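Side-chain contacts in putative sugar ABC transport system, substrate-binding protein (Bordetella parapertussis, PDB 5IX8), which probably binds a carbohydrate in the periplasm, as the solute-binding component of an ABC transport system: residues S251-G254 / V255-G258; D122-I125 / G126-G130; F205-V208 / T209-I213; A150-E153 / W154-L157; K131-D135 / D136-G140. All coordinates share one frame; numbering follows the deposited sequence.

How the contacts relate
Contacts 1 and 3 are buried at helix starts that follow strands of the mixed sheet, and apolar packing beside backbone bonds prevails in both. Contact 4 is a third helix start, but partly exposed, and there charge takes over: a carboxylate, a guanidinium and a sulfate meet. Contacts 2 and 5 share helix 122-135. Contact 2 is regular helix, with apolar i+3 and i+4 contacts and charged ends paired with helix 154-168, whereas contact 5, its centre about 24 Å from that of the chain, ends that helix near the surface. Contact 2 packs on contacts 3 and 4, and Arg158 has polar partners in contacts 1, 2 and 3.

Contact 1: residues S251-G254 / V255-G258; sequences SEPG and VIMG
Pro253 occupies the N-cap of helix 254-270, and its ring lies against Ile256 and selenomethionine Met257 of the first turn. It is also the centre of an inverse gamma turn (phi -83°, psi 76°), closed by a weak bond from Gly254 N to Glu252 O. The turn leads directly from the loop into the first helical turn. As a cap the proline offers its carbonyl: Met257 N donates to Pro253 O at 3.2 Å, lying in the carbonyl plane, and one step on Gly258 N reaches Gly254 O at 3.0 Å. Around that carbonyl the side chains close in. Ile256 sends its CG2 branch back to Pro253, 3.6 Å from Pro253 CB: with CG1 anti to the backbone N (chi1 -165°), CG2 is left between the backbone N and the carbonyl carbon, while CG1 and CD1 lead away. The same Ile256 CG2 lies 3.3 Å from Pro253 O. Met257 meets the ring at another corner: its extended chain carries CE to 3.8 Å from Pro253 CD, while Met257 CG passes 3.4 Å from Pro253 O. Ring carbons CB and CD are thus each covered by a different residue of the helix. Before the turn, the carboxylate of Glu252 is engaged elsewhere, bonded to Ser231 and salt-bridged to Arg158. The chain has just left strand 246-250 of the mixed sheet, and Val255 and Met257 pack on helix 28-43, which connects strands of the parallel sheet, consistent with one of the crossings between the two lobes of the periplasmic binding protein fold.

Contact 2: residues D122-I125 / G126-G130; sequences DTLI and GKVLG
Thr123 and Lys127, one turn apart near the start of alpha-helix 122-135, lie side by side and point the same way. The backbone shows the regular i to i+4 pattern: Lys127 N donates to Thr123 O at 2.9 Å and Val128 N to Leu124 O at 2.8 Å, with matching bonds from Gly126 to Asp122 and Leu129 to Ile125. Apolar contacts use the i+3 and i+4 spacings. Leu124 CG stands anti to the backbone N (chi1 -176°), which brings CD1 forward between two residues, 4.0 Å from Lys127 CB and 4.0 Å from Val128 CG1. The aliphatic part of Lys127 lies along Thr123, Lys127 CE being 4.0 Å from Thr123 CG2. Both charged ends find partners on helix 154-168: Lys127 NZ, at the end of a chain extended beyond CG, is salt-bridged to Glu164, and Asp122 OD1 to Arg158. On the buried side Ile125 and Leu129 pack on strands 227-231 and 246-250, so the helix covers the mixed sheet. Val128 CG2, wedged between its own backbone N and carbonyl carbon, comes to 3.2 Å from Ile125 O.

Contact 3: residues F205-V208 / T209-I213; sequences FTPV and TFLGI
Val208 and Leu211 bring their branches together at the start of helix 209-221, with Val208 CG2 3.9 Å from Leu211 CG. Leu211 serves three residues of the preceding loop. Its CG lies anti to the carbonyl carbon (chi1 -71°), and from there CD1 extends to the proline ring, 3.8 Å from Pro207 CD, while Leu211 CB rests 3.8 Å from Thr206 CB. The CG2 branch of Thr206 is turned to the helix backbone and lies 3.7 Å from Leu211 O. Outside the two segments Leu211 packs on Met182 and Val208 on Trp154 and Arg158, whose NH1 also donates a hydrogen bond to Pro207 O. The stretch is a strand-to-helix junction of the alternating alpha/beta lobe: Phe205 ends strand 201-205, in the interior of the mixed sheet, and Val208 is the N-cap residue. Among the polar interactions, Gly212 N donates to Val208 O at 3.0 Å, with the donor nearly along the C=O axis, and this bond closes the first helical turn. The hydroxyl of Thr206 sits 3.4 Å from Gly212 CA, where the glycine lets it come close; its hydrogen-bond partners are Thr230 OG1 and Leu229 O on the adjacent strand. Thr209, by contrast, points away from the loop, and its OG1 bonds to the carbonyl oxygens of Ala232 and Ser231, which ties the helix start to the end of strand 227-231.

Contact 4: residues A150-E153 / W154-L157; sequences AGLE and WPRL. With SO4 (sulfate ion), chain C.
Glu153, the N-cap of helix 154-168, has positive phi (phi 74°, psi -59°), the values of a classic gamma turn, with a weak bond from Trp154 N to Leu152 O, and its carbonyl accepts Leu157 N at 3.0 Å. Glu153 and Arg156 run side by side and join in a two-pronged salt bridge: Arg156 NH1 to Glu153 OE1 at 2.9 Å and Arg156 NH2 to Glu153 OE2 at 3.0 Å. Both chains leave with CG anti to the backbone N, and bends at chi2 in Glu153 and chi3 in Arg156 set the two ends together. The carboxylate and guanidinium planes stand 73° apart, so both nitrogens approach the oxygens from above the carboxylate plane, while the oxygens lie close to the guanidinium plane. Arg156 NH1 is shared, giving a second bond to sulfate O1 at 2.8 Å. The same ion, probably from the crystallisation liquor, is held by two backbone amides, Gly151 N to sulfate O4 at 2.8 Å and Glu153 N to sulfate O2 at 2.9 Å, in an anion site by the helix start. Both ends are also held from outside: Ser283 OG bonds Glu153 OE2 and Glu160 pairs with Arg156 NE. On the apolar side Leu152 presses tightly on the proline, with CB 3.5 Å from Pro155 CD. Pro155 CD also lies over one face of the Trp154 indole, toward its rim. Coming after the loop from strand 142-145, this helix start lies against that of helix 122-135, where Trp154 touches Asp122 and Leu157 touches Asp122 and Thr123.

Contact 5: residues K131-D135 / D136-G140; sequences KALCD and DGAQG
Leu133 and Ala138 close the end of helix 122-135 with a tight apolar contact. From CB the Leu133 chain sets out with CG anti to the backbone N (chi1 178°), and CG meets the alanine methyl at once, Leu133 CG to Ala138 CB being 3.4 Å. Beyond it both branches stay near that methyl: Leu133 CD1 is 3.8 Å and Leu133 CD2 4.0 Å from Ala138 CB. The side chain also packs on Tyr203 and Leu229 of the mixed sheet and on Phe162 and Ala166 of helix 154-168. In the backbone Gly137 N donates to Cys134 O at 3.0 Å, and Ala138 N reaches Leu133 O in a weak bond of 3.5 Å. Water 1 bridges the last turn to the loop, donating to Cys134 O and accepting from Gln139 N. Lys131 NZ is salt-bridged at 2.9 Å to Asp135 OD2, which receives it on the syn lone pair of OD2. Cys134 SG is bonded to Cys169 in a disulfide. Positive phi at Gly137 (90°), two bonds back into the last turn and the apolar contact of Leu133 with Ala138, the residues joined by the longer-range of those bonds, make this a Schellman motif.

Contact 1: residues S251-G254 / V255-G258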
loop_
_atom_site.group_PDB
_atom_site.type_symbol
_atom_site.label_atom_id
_atom_site.label_comp_id
_atom_site.label_asym_id
_atom_site.label_seq_id
_atom_site.Cartn_x
_atom_site.Cartn_y
_atom_site.Cartn_z
ATOM N N SER A 251 5.552 -4.913 -6.362
ATOM C CA SER A 251 4.476 -4.176 -7.035
ATOM C C SER A 251 3.313 -3.985 -6.065
ATOM O O SER A 251 2.888 -4.938 -5.420
ATOM C CB SER A 251 4.007 -4.951 -8.288
ATOM O OG SER A 251 2.778 -4.453 -8.834
ATOM N N GLU A 252 2.808 -2.757 -5.935
ATOM C CA GLU A 252 1.577 -2.508 -5.186
ATOM C C GLU A 252 0.548 -1.941 -6.153
ATOM O O GLU A 252 0.603 -0.747 -6.497
ATOM C CB GLU A 252 1.829 -1.561 -4.023
ATOM C CG GLU A 252 2.706 -2.241 -2.968
ATOM C CD GLU A 252 2.822 -1.438 -1.681
ATOM O OE1 GLU A 252 1.793 -1.228 -0.996
ATOM O OE2 GLU A 252 3.946 -0.996 -1.353
ATOM N N PRO A 253 -0.339 -2.754 -6.664
ATOM C CA PRO A 253 -1.216 -2.339 -7.775
ATOM C C PRO A 253 -2.443 -1.560 -7.298
ATOM O O PRO A 253 -3.557 -2.057 -7.253
ATOM C CB PRO A 253 -1.592 -3.679 -8.412
ATOM C CG PRO A 253 -1.592 -4.611 -7.287
ATOM C CD PRO A 253 -0.448 -4.194 -6.394
ATOM N N GLY A 254 -2.217 -0.291 -6.937
ATOM C CA GLY A 254 -3.289 0.521 -6.380
ATOM C C GLY A 254 -4.447 0.675 -7.352
ATOM O O GLY A 254 -5.603 0.749 -6.939
ATOM N N VAL A 255 -4.138 0.789 -8.651
ATOM C CA VAL A 255 -5.177 1.058 -9.637
ATOM C C VAL A 255 -6.165 -0.092 -9.659
ATOM O O VAL A 255 -7.373 0.121 -9.589
ATOM C CB VAL A 255 -4.575 1.293 -11.032
ATOM C CG1 VAL A 255 -5.684 1.353 -12.084
ATOM C CG2 VAL A 255 -3.755 2.582 -11.061
ATOM N N ILE A 256 -5.672 -1.334 -9.705
ATOM C CA ILE A 256 -6.635 -2.444 -9.747
ATOM C C ILE A 256 -7.399 -2.542 -8.419
ATOM O O ILE A 256 -8.591 -2.903 -8.411
ATOM C CB ILE A 256 -5.974 -3.780 -10.166
ATOM C CG1 ILE A 256 -7.083 -4.784 -10.543
ATOM C CG2 ILE A 256 -5.086 -4.359 -9.070
ATOM C CD1 ILE A 256 -6.617 -6.054 -11.194
HETATM N N MSE A 257 -6.775 -2.166 -7.294
HETATM C CA MSE A 257 -7.488 -2.215 -6.018
HETATM C C MSE A 257 -8.667 -1.265 -6.053
HETATM O O MSE A 257 -9.764 -1.616 -5.596
HETATM C CB MSE A 257 -6.591 -1.849 -4.843
HETATM C CG MSE A 257 -5.469 -2.820 -4.593
HETATM SE SE MSE A 257 -4.325 -2.165 -3.109
HETATM C CE MSE A 257 -2.750 -3.153 -3.606
ATOM N N GLY A 258 -8.449 -0.074 -6.628
ATOM C CA GLY A 258 -9.537 0.892 -6.743
ATOM C C GLY A 258 -10.663 0.395 -7.632
ATOM O O GLY A 258 -11.836 0.557 -7.306
#

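Contact 2: residues D122-I125 / G126-G130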
loop_
_atom_site.group_PDB
_atom_site.type_symbol
_atom_site.label_atom_id
_atom_site.label_comp_id
_atom_site.label_asym_id
_atom_site.label_seq_id
_atom_site.Cartn_x
_atom_site.Cartn_y
_atom_site.Cartn_z
ATOM N N ASP A 122 0.371 -7.818 3.611
ATOM C CA ASP A 122 1.600 -7.098 3.936
ATOM C C ASP A 122 2.710 -8.029 4.429
ATOM O O ASP A 122 3.879 -7.834 4.072
ATOM C CB ASP A 122 1.302 -5.994 4.947
ATOM C CG ASP A 122 0.547 -4.833 4.298
ATOM O OD1 ASP A 122 1.128 -4.093 3.455
ATOM O OD2 ASP A 122 -0.659 -4.700 4.577
ATOM N N THR A 123 2.373 -9.080 5.184
ATOM C CA THR A 123 3.417 -10.028 5.557
ATOM C C THR A 123 4.061 -10.655 4.320
ATOM O O THR A 123 5.294 -10.855 4.279
ATOM C CB THR A 123 2.845 -11.116 6.464
ATOM O OG1 THR A 123 2.239 -10.497 7.603
ATOM C CG2 THR A 123 3.972 -12.045 6.920
ATOM N N LEU A 124 3.252 -10.970 3.302
ATOM C CA LEU A 124 3.786 -11.649 2.124
ATOM C C LEU A 124 4.600 -10.688 1.253
ATOM O O LEU A 124 5.555 -11.110 0.585
ATOM C CB LEU A 124 2.651 -12.287 1.334
ATOM C CG LEU A 124 3.035 -13.127 0.125
ATOM C CD1 LEU A 124 4.069 -14.203 0.446
ATOM C CD2 LEU A 124 1.753 -13.769 -0.381
ATOM N N ILE A 125 4.259 -9.397 1.272
ATOM C CA ILE A 125 5.120 -8.407 0.635
ATOM C C ILE A 125 6.532 -8.498 1.222
ATOM O O ILE A 125 7.535 -8.514 0.495
ATOM C CB ILE A 125 4.524 -6.994 0.806
ATOM C CG1 ILE A 125 3.304 -6.832 -0.111
ATOM C CG2 ILE A 125 5.585 -5.943 0.490
ATOM C CD1 ILE A 125 2.639 -5.490 0.015
ATOM N N GLY A 126 6.626 -8.584 2.555
ATOM C CA GLY A 126 7.928 -8.719 3.185
ATOM C C GLY A 126 8.596 -10.034 2.837
ATOM O O GLY A 126 9.790 -10.073 2.555
ATOM N N LYS A 127 7.833 -11.124 2.838
ATOM C CA LYS A 127 8.401 -12.424 2.473
ATOM C C LYS A 127 8.957 -12.434 1.051
ATOM O O LYS A 127 10.023 -13.006 0.810
ATOM C CB LYS A 127 7.336 -13.510 2.632
ATOM C CG LYS A 127 6.966 -13.737 4.111
ATOM C CD LYS A 127 6.239 -15.039 4.251
ATOM C CE LYS A 127 5.833 -15.331 5.660
ATOM N NZ LYS A 127 5.302 -16.755 5.705
ATOM N N VAL A 128 8.249 -11.838 0.082
ATOM C CA VAL A 128 8.769 -11.917 -1.294
ATOM C C VAL A 128 10.020 -11.045 -1.452
ATOM O O VAL A 128 10.930 -11.385 -2.226
ATOM C CB VAL A 128 7.688 -11.580 -2.346
ATOM C CG1 VAL A 128 6.553 -12.617 -2.288
ATOM C CG2 VAL A 128 7.165 -10.180 -2.183
ATOM N N LEU A 129 10.123 -9.950 -0.702
ATOM C CA LEU A 129 11.371 -9.187 -0.717
ATOM C C LEU A 129 12.484 -9.966 -0.025
ATOM O O LEU A 129 13.654 -9.902 -0.436
ATOM C CB LEU A 129 11.164 -7.830 -0.047
ATOM C CG LEU A 129 10.291 -6.868 -0.848
ATOM C CD1 LEU A 129 9.981 -5.592 -0.051
ATOM C CD2 LEU A 129 10.882 -6.520 -2.238
ATOM N N GLY A 130 12.143 -10.700 1.031
ATOM C CA GLY A 130 13.112 -11.599 1.634
ATOM C C GLY A 130 13.652 -12.628 0.658
ATOM O O GLY A 130 14.859 -12.914 0.641
#

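Contact 3: residues F205-V208 / T209-I213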
loop_
_atom_site.group_PDB
_atom_site.type_symbol
_atom_site.label_atom_id
_atom_site.label_comp_id
_atom_site.label_asym_id
_atom_site.label_seq_id
_atom_site.Cartn_x
_atom_site.Cartn_y
_atom_site.Cartn_z
ATOM N N PHE A 205 16.824 -2.553 3.543
ATOM C CA PHE A 205 15.419 -2.892 3.371
ATOM C C PHE A 205 14.564 -1.697 3.750
ATOM O O PHE A 205 14.788 -1.098 4.800
ATOM C CB PHE A 205 15.041 -4.087 4.240
ATOM C CG PHE A 205 13.572 -4.315 4.313
ATOM C CD1 PHE A 205 12.927 -5.047 3.320
ATOM C CD2 PHE A 205 12.837 -3.784 5.359
ATOM C CE1 PHE A 205 11.556 -5.281 3.376
ATOM C CE2 PHE A 205 11.472 -3.977 5.416
ATOM C CZ PHE A 205 10.819 -4.742 4.413
ATOM N N THR A 206 13.576 -1.371 2.917
ATOM C CA THR A 206 12.590 -0.327 3.184
ATOM C C THR A 206 11.224 -0.847 2.767
ATOM O O THR A 206 11.121 -1.638 1.807
ATOM C CB THR A 206 12.863 0.979 2.396
ATOM O OG1 THR A 206 12.618 0.748 0.994
ATOM C CG2 THR A 206 14.301 1.513 2.613
ATOM N N PRO A 207 10.150 -0.382 3.414
ATOM C CA PRO A 207 8.829 -0.912 3.080
ATOM C C PRO A 207 8.059 -0.126 2.049
ATOM O O PRO A 207 7.028 -0.646 1.605
ATOM C CB PRO A 207 8.099 -0.868 4.433
ATOM C CG PRO A 207 8.648 0.457 5.071
ATOM C CD PRO A 207 10.144 0.303 4.722
ATOM N N VAL A 208 8.483 1.096 1.682
ATOM C CA VAL A 208 7.671 1.976 0.834
ATOM C C VAL A 208 8.564 2.853 -0.024
ATOM O O VAL A 208 9.714 3.146 0.327
ATOM C CB VAL A 208 6.718 2.895 1.638
ATOM C CG1 VAL A 208 5.802 2.113 2.502
ATOM C CG2 VAL A 208 7.519 3.892 2.491
ATOM N N THR A 209 7.995 3.297 -1.152
ATOM C CA THR A 209 8.651 4.109 -2.172
ATOM C C THR A 209 9.579 5.183 -1.625
ATOM O O THR A 209 10.764 5.223 -1.958
ATOM C CB THR A 209 7.598 4.798 -3.053
ATOM O OG1 THR A 209 6.580 3.873 -3.438
ATOM C CG2 THR A 209 8.267 5.383 -4.277
ATOM N N PHE A 210 9.050 6.103 -0.823
ATOM C CA PHE A 210 9.872 7.259 -0.458
ATOM C C PHE A 210 11.015 6.883 0.466
ATOM O O PHE A 210 12.048 7.559 0.452
ATOM C CB PHE A 210 9.037 8.343 0.217
ATOM C CG PHE A 210 8.060 8.988 -0.687
ATOM C CD1 PHE A 210 8.209 8.902 -2.067
ATOM C CD2 PHE A 210 6.993 9.696 -0.170
ATOM C CE1 PHE A 210 7.281 9.523 -2.923
ATOM C CE2 PHE A 210 6.069 10.300 -1.016
ATOM C CZ PHE A 210 6.225 10.226 -2.385
ATOM N N LEU A 211 10.836 5.864 1.317
ATOM C CA LEU A 211 11.969 5.417 2.132
ATOM C C LEU A 211 13.028 4.777 1.247
ATOM O O LEU A 211 14.219 5.011 1.442
ATOM C CB LEU A 211 11.512 4.463 3.244
ATOM C CG LEU A 211 10.720 5.104 4.386
ATOM C CD1 LEU A 211 10.219 4.007 5.329
ATOM C CD2 LEU A 211 11.553 6.147 5.136
ATOM N N GLY A 212 12.613 4.014 0.230
ATOM C CA GLY A 212 13.580 3.486 -0.724
ATOM C C GLY A 212 14.329 4.572 -1.490
ATOM O O GLY A 212 15.540 4.473 -1.682
ATOM N N ILE A 213 13.615 5.598 -1.978
ATOM C CA ILE A 213 14.275 6.721 -2.659
ATOM C C ILE A 213 15.262 7.405 -1.722
ATOM O O ILE A 213 16.388 7.738 -2.108
ATOM C CB ILE A 213 13.239 7.741 -3.181
ATOM C CG1 ILE A 213 12.227 7.090 -4.135
ATOM C CG2 ILE A 213 13.945 8.982 -3.857
ATOM C CD1 ILE A 213 12.791 6.691 -5.450
#

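Contact 4: residues A150-E153 / W154-L157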
loop_
_atom_site.group_PDB
_atom_site.type_symbol
_atom_site.label_atom_id
_atom_site.label_comp_id
_atom_site.label_asym_id
_atom_site.label_seq_id
_atom_site.Cartn_x
_atom_site.Cartn_y
_atom_site.Cartn_z
ATOM N N ALA A 150 5.907 3.608 13.249
ATOM C CA ALA A 150 5.114 2.828 14.190
ATOM C C ALA A 150 3.634 3.224 14.115
ATOM O O ALA A 150 3.272 4.255 13.542
ATOM C CB ALA A 150 5.622 3.039 15.611
ATOM N N GLY A 151 2.769 2.359 14.672
ATOM C CA GLY A 151 1.362 2.686 14.794
ATOM C C GLY A 151 0.543 2.463 13.545
ATOM O O GLY A 151 -0.628 2.861 13.508
ATOM N N LEU A 152 1.108 1.836 12.524
ATOM C CA LEU A 152 0.395 1.645 11.271
ATOM C C LEU A 152 0.071 0.193 10.975
ATOM O O LEU A 152 -0.679 -0.066 10.015
ATOM C CB LEU A 152 1.210 2.226 10.102
ATOM C CG LEU A 152 1.557 3.719 10.252
ATOM C CD1 LEU A 152 2.354 4.134 8.982
ATOM C CD2 LEU A 152 0.331 4.583 10.483
ATOM N N GLU A 153 0.658 -0.750 11.727
ATOM C CA GLU A 153 0.463 -2.200 11.573
ATOM C C GLU A 153 1.172 -2.753 10.337
ATOM O O GLU A 153 2.032 -3.633 10.459
ATOM C CB GLU A 153 -1.041 -2.554 11.531
ATOM C CG GLU A 153 -1.370 -4.052 11.646
ATOM C CD GLU A 153 -1.181 -4.612 13.056
ATOM O OE1 GLU A 153 -0.809 -3.852 13.976
ATOM O OE2 GLU A 153 -1.408 -5.834 13.258
ATOM N N TRP A 154 0.835 -2.248 9.142
ATOM C CA TRP A 154 1.369 -2.894 7.947
ATOM C C TRP A 154 2.887 -2.765 7.796
ATOM O O TRP A 154 3.493 -3.695 7.259
ATOM C CB TRP A 154 0.632 -2.403 6.675
ATOM C CG TRP A 154 0.588 -0.908 6.454
ATOM C CD1 TRP A 154 -0.341 -0.032 6.947
ATOM C CD2 TRP A 154 1.531 -0.126 5.713
ATOM N NE1 TRP A 154 -0.036 1.261 6.554
ATOM C CE2 TRP A 154 1.115 1.233 5.809
ATOM C CE3 TRP A 154 2.706 -0.428 5.023
ATOM C CZ2 TRP A 154 1.797 2.266 5.187
ATOM C CZ3 TRP A 154 3.400 0.610 4.412
ATOM C CH2 TRP A 154 2.944 1.939 4.501
ATOM N N PRO A 155 3.552 -1.694 8.248
ATOM C CA PRO A 155 5.024 -1.708 8.169
ATOM C C PRO A 155 5.604 -2.797 9.041
ATOM O O PRO A 155 6.594 -3.430 8.670
ATOM C CB PRO A 155 5.431 -0.297 8.667
ATOM C CG PRO A 155 4.197 0.580 8.310
ATOM C CD PRO A 155 3.070 -0.381 8.711
ATOM N N ARG A 156 5.000 -3.033 10.206
ATOM C CA ARG A 156 5.476 -4.120 11.056
ATOM C C ARG A 156 5.269 -5.473 10.378
ATOM O O ARG A 156 6.148 -6.351 10.446
ATOM C CB ARG A 156 4.777 -4.075 12.421
ATOM C CG ARG A 156 5.444 -5.033 13.414
ATOM C CD ARG A 156 4.645 -5.257 14.688
ATOM N NE ARG A 156 3.551 -6.170 14.453
ATOM C CZ ARG A 156 2.270 -5.805 14.328
ATOM N NH1 ARG A 156 1.893 -4.549 14.562
ATOM N NH2 ARG A 156 1.345 -6.724 14.049
ATOM N N LEU A 157 4.114 -5.665 9.718
ATOM C CA LEU A 157 3.870 -6.922 9.020
ATOM C C LEU A 157 4.905 -7.148 7.924
ATOM O O LEU A 157 5.443 -8.258 7.782
ATOM C CB LEU A 157 2.451 -6.959 8.427
ATOM C CG LEU A 157 1.309 -6.868 9.456
ATOM C CD1 LEU A 157 -0.021 -6.766 8.741
ATOM C CD2 LEU A 157 1.284 -8.068 10.404
HETATM S S SO4 C . 3.191 -1.099 15.060
HETATM O O1 SO4 C . 3.113 -2.357 15.781
HETATM O O2 SO4 C . 1.988 -0.815 14.292
HETATM O O3 SO4 C . 4.352 -1.081 14.152
HETATM O O4 SO4 C . 3.415 -0.032 16.043
#

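Contact 5: residues K131-D135 / D136-G140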
loop_
_atom_site.group_PDB
_atom_site.type_symbol
_atom_site.label_atom_id
_atom_site.label_comp_id
_atom_site.label_asym_id
_atom_site.label_seq_id
_atom_site.Cartn_x
_atom_site.Cartn_y
_atom_site.Cartn_z
ATOM N N LYS A 131 12.777 -13.199 -0.172
ATOM C CA LYS A 131 13.246 -14.161 -1.160
ATOM C C LYS A 131 14.164 -13.499 -2.171
ATOM O O LYS A 131 15.196 -14.069 -2.551
ATOM C CB LYS A 131 12.063 -14.822 -1.864
ATOM C CG LYS A 131 12.500 -15.780 -3.009
ATOM C CD LYS A 131 11.286 -16.383 -3.711
ATOM C CE LYS A 131 11.625 -17.023 -5.059
ATOM N NZ LYS A 131 12.721 -18.034 -4.918
ATOM N N ALA A 132 13.827 -12.278 -2.604
ATOM C CA ALA A 132 14.713 -11.570 -3.531
ATOM C C ALA A 132 16.097 -11.373 -2.918
ATOM O O ALA A 132 17.121 -11.583 -3.583
ATOM C CB ALA A 132 14.091 -10.237 -3.914
ATOM N N LEU A 133 16.136 -10.999 -1.638
ATOM C CA LEU A 133 17.393 -10.848 -0.919
ATOM C C LEU A 133 18.160 -12.161 -0.904
ATOM O O LEU A 133 19.337 -12.228 -1.293
ATOM C CB LEU A 133 17.100 -10.390 0.508
ATOM C CG LEU A 133 18.322 -10.238 1.401
ATOM C CD1 LEU A 133 18.935 -8.871 1.207
ATOM C CD2 LEU A 133 17.934 -10.442 2.863
ATOM N N CYS A 134 17.494 -13.227 -0.474
ATOM C CA CYS A 134 18.171 -14.516 -0.356
ATOM C C CYS A 134 18.691 -14.997 -1.704
ATOM O O CYS A 134 19.824 -15.480 -1.803
ATOM C CB CYS A 134 17.219 -15.539 0.257
ATOM S SG CYS A 134 16.830 -15.145 2.002
ATOM N N ASP A 135 17.890 -14.843 -2.761
ATOM C CA ASP A 135 18.314 -15.270 -4.091
ATOM C C ASP A 135 19.459 -14.428 -4.654
ATOM O O ASP A 135 20.130 -14.864 -5.594
ATOM C CB ASP A 135 17.126 -15.235 -5.049
ATOM C CG ASP A 135 16.092 -16.305 -4.728
ATOM O OD1 ASP A 135 16.402 -17.221 -3.932
ATOM O OD2 ASP A 135 14.980 -16.242 -5.277
ATOM N N ASP A 136 19.697 -13.243 -4.122
ATOM C CA ASP A 136 20.857 -12.466 -4.518
ATOM C C ASP A 136 22.145 -12.935 -3.846
ATOM O O ASP A 136 23.219 -12.404 -4.159
ATOM C CB ASP A 136 20.611 -10.988 -4.203
ATOM C CG ASP A 136 21.581 -10.089 -4.909
ATOM O OD1 ASP A 136 21.586 -10.112 -6.157
ATOM O OD2 ASP A 136 22.324 -9.350 -4.233
ATOM N N GLY A 137 22.074 -13.903 -2.943
ATOM C CA GLY A 137 23.260 -14.374 -2.250
ATOM C C GLY A 137 23.553 -13.641 -0.963
ATOM O O GLY A 137 24.722 -13.486 -0.600
ATOM N N ALA A 138 22.525 -13.200 -0.249
ATOM C CA ALA A 138 22.725 -12.424 0.970
ATOM C C ALA A 138 23.151 -13.255 2.177
ATOM O O ALA A 138 23.454 -12.677 3.225
ATOM C CB ALA A 138 21.446 -11.656 1.319
ATOM N N GLN A 139 23.202 -14.578 2.067
ATOM C CA GLN A 139 23.672 -15.400 3.181
ATOM C C GLN A 139 24.982 -14.870 3.748
ATOM O O GLN A 139 25.945 -14.641 3.010
ATOM C CB GLN A 139 23.864 -16.834 2.711
ATOM C CG GLN A 139 24.453 -17.708 3.766
ATOM C CD GLN A 139 24.499 -19.147 3.328
ATOM O OE1 GLN A 139 24.821 -19.453 2.170
ATOM N NE2 GLN A 139 24.155 -20.046 4.240
ATOM N N GLY A 140 25.012 -14.651 5.063
ATOM C CA GLY A 140 26.187 -14.120 5.710
ATOM C C GLY A 140 26.377 -12.611 5.618
ATOM O O GLY A 140 27.292 -12.076 6.265
HETATM O O HOH W 1 21.848 -16.349 -0.026
#